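PDB 3KEZ: putative sugar binding protein from Bacteroides vulgatus ATCC 8482, which probably binds sugars at the outer membrane for uptake as a SusD-family protein, and carries a bound calcium ion. Local coordinates for residues 148-153 / 170-175; 90-95 / 120-125. All blocks are in the same frame, centred on the assembly; numbering follows the deposited sequence.

How the contacts relate
Both contacts sit on the same side of the chain's centre, about 10 Å apart between centres, within the helical region of this SusD-family protein matched to the starch-binding, outer-membrane-associating family. Contact 2 comes first along the chain and closes before contact 1 opens: it pairs helix 80-96 with helix 109-134. Contact 1 then lays the loop that follows helix 138-141 against helix 166-183. The two meet directly, since Asn93 of contact 2 probably hydrogen-bonds the backbone carbonyl of Val151 in contact 1, and Gln90 does the same for Glu153. The loop thus bridges helices 80-96 and 166-183; the calcium site lies away from both contacts.

Contact 1 of 2, residues 148-153 / 170-175; sequences VPIVKE and YTEIIS
The loop between helices 138-141 and 166-183 doubles back across the helix it leads into, and residues 148-153 rest on the segment 170-175 through one side chain, that of Glu172. This is a surface contact in the helical part of the SusD-like fold, carried by Ile150 and Lys152 from the loop side. Ile150 meets the aliphatic part of the glutamate: its CG2 lies 3.7 Å from Glu172 CG and its CD1 3.8 Å from the same carbon, so both branches of the isoleucine close on one methylene. The first torsion explains this, for with CG1 anti to the carbonyl carbon (chi1 -66°) and CG2 anti to the backbone N, the two branches spread side by side over the glutamate chain, which they cross at about a right angle.

Beyond CG the glutamate bends at chi2 (-45°), and its carboxylate turns to Lys152. There Lys152 NZ makes a salt bridge of 2.7 Å to Glu172 OE1, approaching from above the carboxylate plane, 45° out of it. Lys152 CE also comes to 3.4 Å from Glu172 OE1. Glu172 OE2 stays 4.0 Å from Lys152 NZ, so the pairing is one-sided. Asn164 OD1 accepts a hydrogen bond from the backbone N of Ile150, and Glu172 also touches Leu127 of helix 109-134. Glu172 therefore serves two neighbours at once: its CG methylene packs against the isoleucine while its charge is probably balanced by the exposed lysine at the solvent edge.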
# COMPACT_ATOMS: atom_id res chain seq x y z
N VAL A 148 14.16 4.73 9.91
CA VAL A 148 14.18 6.19 9.73
C VAL A 148 14.00 6.84 11.11
O VAL A 148 13.71 6.16 12.08
CB VAL A 148 13.06 6.64 8.80
CG1 VAL A 148 13.23 5.99 7.41
CG2 VAL A 148 11.69 6.29 9.42
N PRO A 149 14.16 8.18 11.20
CA PRO A 149 13.85 8.82 12.46
C PRO A 149 12.39 8.76 12.85
O PRO A 149 11.52 9.09 12.06
CB PRO A 149 14.24 10.30 12.21
CG PRO A 149 15.29 10.23 11.15
CD PRO A 149 14.81 9.11 10.25
N ILE A 150 12.16 8.39 14.10
CA ILE A 150 10.84 8.41 14.72
C ILE A 150 10.68 9.85 15.23
O ILE A 150 11.42 10.28 16.12
CB ILE A 150 10.78 7.41 15.88
CG1 ILE A 150 10.92 5.97 15.33
CG2 ILE A 150 9.47 7.59 16.71
CD1 ILE A 150 11.33 4.92 16.40
N VAL A 151 9.72 10.55 14.66
CA VAL A 151 9.43 11.93 15.00
C VAL A 151 8.02 11.97 15.54
O VAL A 151 7.07 11.69 14.83
CB VAL A 151 9.51 12.80 13.73
CG1 VAL A 151 9.13 14.25 14.06
CG2 VAL A 151 10.92 12.71 13.13
N LYS A 152 7.89 12.31 16.82
CA LYS A 152 6.59 12.28 17.48
C LYS A 152 6.16 13.65 18.00
O LYS A 152 5.05 13.80 18.52
CB LYS A 152 6.62 11.24 18.61
CG LYS A 152 6.49 9.81 18.08
CD LYS A 152 6.73 8.75 19.08
CE LYS A 152 5.51 8.47 19.92
NZ LYS A 152 5.83 7.34 20.81
N GLU A 153 7.04 14.64 17.89
CA GLU A 153 6.68 16.01 18.21
C GLU A 153 6.85 16.92 16.97
O GLU A 153 6.97 16.43 15.85
CB GLU A 153 7.48 16.47 19.43
CG GLU A 153 7.29 15.52 20.62
CD GLU A 153 8.05 15.95 21.86
OE1 GLU A 153 9.31 16.00 21.82
OE2 GLU A 153 7.40 16.21 22.89
N TYR A 170 8.99 -0.29 14.03
CA TYR A 170 7.85 -1.22 14.10
C TYR A 170 7.13 -1.11 15.43
O TYR A 170 5.88 -1.22 15.49
CB TYR A 170 8.31 -2.68 13.84
CG TYR A 170 8.25 -3.09 12.38
CD1 TYR A 170 9.21 -2.68 11.45
CD2 TYR A 170 7.19 -3.89 11.91
CE1 TYR A 170 9.14 -3.06 10.08
CE2 TYR A 170 7.09 -4.26 10.56
CZ TYR A 170 8.07 -3.85 9.65
OH TYR A 170 7.92 -4.25 8.35
N THR A 171 7.89 -0.92 16.51
CA THR A 171 7.27 -0.72 17.82
C THR A 171 6.27 0.44 17.76
O THR A 171 5.15 0.31 18.24
CB THR A 171 8.33 -0.51 18.91
OG1 THR A 171 9.15 -1.69 18.98
CG2 THR A 171 7.71 -0.24 20.24
N GLU A 172 6.69 1.54 17.13
CA GLU A 172 5.86 2.77 17.00
C GLU A 172 4.69 2.56 16.05
O GLU A 172 3.56 3.00 16.35
CB GLU A 172 6.71 3.96 16.54
CG GLU A 172 7.73 4.47 17.51
CD GLU A 172 7.21 4.60 18.95
OE1 GLU A 172 6.12 5.18 19.17
OE2 GLU A 172 7.88 4.09 19.86
N ILE A 173 4.96 1.89 14.93
CA ILE A 173 3.96 1.59 13.91
C ILE A 173 2.84 0.77 14.54
O ILE A 173 1.67 1.14 14.46
CB ILE A 173 4.53 0.84 12.69
CG1 ILE A 173 5.52 1.74 11.93
CG2 ILE A 173 3.36 0.37 11.76
CD1 ILE A 173 6.60 1.02 11.04
N ILE A 174 3.22 -0.31 15.21
CA ILE A 174 2.23 -1.23 15.81
C ILE A 174 1.48 -0.54 16.95
O ILE A 174 0.24 -0.65 17.07
CB ILE A 174 2.94 -2.55 16.26
CG1 ILE A 174 3.39 -3.35 15.01
CG2 ILE A 174 2.05 -3.43 17.13
CD1 ILE A 174 4.35 -4.54 15.32
N SER A 175 2.20 0.21 17.78
CA SER A 175 1.53 0.94 18.85
C SER A 175 0.48 1.91 18.33
O SER A 175 -0.62 1.93 18.85
CB SER A 175 2.52 1.70 19.73
OG SER A 175 1.84 2.48 20.66

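Contact 2 of 2, residues 90-95 / 120-125; sequences QNCNLI and LAIRGM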
# COMPACT_ATOMS: atom_id res chain seq x y z
N GLN A 90 4.14 14.97 10.72
CA GLN A 90 4.12 16.23 11.52
C GLN A 90 2.71 16.69 11.85
O GLN A 90 2.44 17.11 12.96
CB GLN A 90 4.85 17.38 10.80
CG GLN A 90 6.33 17.37 10.88
CD GLN A 90 6.85 17.64 12.27
OE1 GLN A 90 6.80 18.77 12.77
NE2 GLN A 90 7.37 16.61 12.90
N ASN A 91 1.79 16.63 10.88
CA ASN A 91 0.39 17.05 11.14
C ASN A 91 -0.40 16.07 12.01
O ASN A 91 -1.32 16.48 12.78
CB ASN A 91 -0.31 17.37 9.81
CG ASN A 91 0.19 18.69 9.22
OD1 ASN A 91 -0.14 19.75 9.72
ND2 ASN A 91 1.04 18.61 8.20
N CYS A 92 -0.07 14.78 11.91
CA CYS A 92 -0.60 13.80 12.84
C CYS A 92 -0.16 14.13 14.26
O CYS A 92 -0.96 14.10 15.16
CB CYS A 92 -0.16 12.39 12.50
SG CYS A 92 -0.87 11.72 10.94
N ASN A 93 1.14 14.42 14.44
CA ASN A 93 1.70 14.86 15.73
C ASN A 93 1.02 16.10 16.27
O ASN A 93 0.70 16.15 17.45
CB ASN A 93 3.21 15.12 15.60
CG ASN A 93 3.98 13.84 15.29
OD1 ASN A 93 3.42 12.74 15.39
ND2 ASN A 93 5.25 13.97 14.92
N LEU A 94 0.79 17.08 15.39
CA LEU A 94 0.04 18.27 15.77
C LEU A 94 -1.29 17.88 16.39
O LEU A 94 -1.65 18.38 17.48
CB LEU A 94 -0.18 19.21 14.58
CG LEU A 94 -0.96 20.50 14.86
CD1 LEU A 94 -0.24 21.40 15.89
CD2 LEU A 94 -1.23 21.26 13.57
N ILE A 95 -2.02 16.99 15.73
CA ILE A 95 -3.30 16.54 16.25
C ILE A 95 -3.10 15.83 17.59
O ILE A 95 -3.79 16.11 18.57
CB ILE A 95 -4.03 15.57 15.28
CG1 ILE A 95 -4.64 16.35 14.14
CG2 ILE A 95 -5.15 14.75 16.02
CD1 ILE A 95 -5.04 15.46 12.90
N LEU A 120 -3.65 8.59 14.50
CA LEU A 120 -2.81 7.45 14.89
C LEU A 120 -2.62 6.45 13.74
O LEU A 120 -1.50 6.05 13.47
CB LEU A 120 -3.41 6.73 16.10
CG LEU A 120 -3.18 7.45 17.44
CD1 LEU A 120 -4.09 6.92 18.53
CD2 LEU A 120 -1.70 7.32 17.82
N ALA A 121 -3.70 6.04 13.08
CA ALA A 121 -3.60 5.12 11.95
C ALA A 121 -2.74 5.66 10.82
O ALA A 121 -1.87 4.97 10.29
CB ALA A 121 -5.01 4.73 11.45
N ILE A 122 -2.94 6.93 10.48
CA ILE A 122 -2.19 7.61 9.46
C ILE A 122 -0.71 7.70 9.83
O ILE A 122 0.12 7.41 9.02
CB ILE A 122 -2.79 8.99 9.13
CG1 ILE A 122 -4.14 8.78 8.42
CG2 ILE A 122 -1.92 9.80 8.17
CD1 ILE A 122 -5.04 10.02 8.33
N ARG A 123 -0.39 8.06 11.07
CA ARG A 123 1.01 8.11 11.49
C ARG A 123 1.68 6.74 11.37
O ARG A 123 2.83 6.65 10.96
CB ARG A 123 1.19 8.67 12.90
CG ARG A 123 2.66 8.97 13.25
CD ARG A 123 2.74 9.80 14.53
NE ARG A 123 2.34 9.02 15.70
CZ ARG A 123 2.25 9.49 16.95
NH1 ARG A 123 2.56 10.75 17.23
NH2 ARG A 123 1.89 8.66 17.93
N GLY A 124 0.96 5.68 11.77
CA GLY A 124 1.46 4.31 11.65
C GLY A 124 1.71 3.91 10.19
O GLY A 124 2.74 3.33 9.87
N MSE A 125 0.73 4.21 9.33
CA MSE A 125 0.85 3.99 7.90
C MSE A 125 2.05 4.71 7.34
O MSE A 125 2.84 4.13 6.57
CB MSE A 125 -0.42 4.43 7.18
CG MSE A 125 -0.37 4.21 5.69
SE MSE A 125 -1.96 5.04 4.89
CE MSE A 125 -3.35 4.14 5.93
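Asn93 OD1 takes a hydrogen bond of 2.8 Å from Arg123 NH1, nearly straight at 169°. The oxygen lies at the guanidinium edge, almost exactly in its plane, whereas the arginine nitrogen is tilted from the carbonyl plane of the asparagine; the amide and guanidinium planes are steeply inclined to one another, and the two side chains cross at about a right angle. Arg123 CD also comes within 3.1 Å of Asn93 OD1, so the same oxygen lies against the chain just before the guanidinium. Leaving its helix with CG anti to the backbone N (chi1 -169°), the arginine runs extended and then bends at chi3, which swings NH1 onto the asparagine.

These residues belong to an antiparallel helix pair in the buried helical part of the protein. Segments 90-95 and 120-125 have axes 9.1 Å apart at an angle of 150°, and come nearest between Cys92 and Arg123. Beside the polar bond, Cys92 supplies the apolar part of the contact from helix 80-96, its SG sitting 3.5 Å from Ile122 CG2. The sulfur thus touches a methyl of Ile122, and Cys92 SG also lies beside the backbone N of the next residue, Arg123, at 3.7 Å. Ile122 continues the apolar surface to Tyr31 of helix 20-34.

Replacing Arg123 with a leucine would probably strip Asn93 OD1 of its donor and leave Asp176 without its charged mate, as Arg123 NE forms a salt bridge with that aspartate of helix 166-183. The amide nitrogen of Asn93 is held by the carbonyl of Glu153, tying helix 80-96 to the loop that follows helix 138-141.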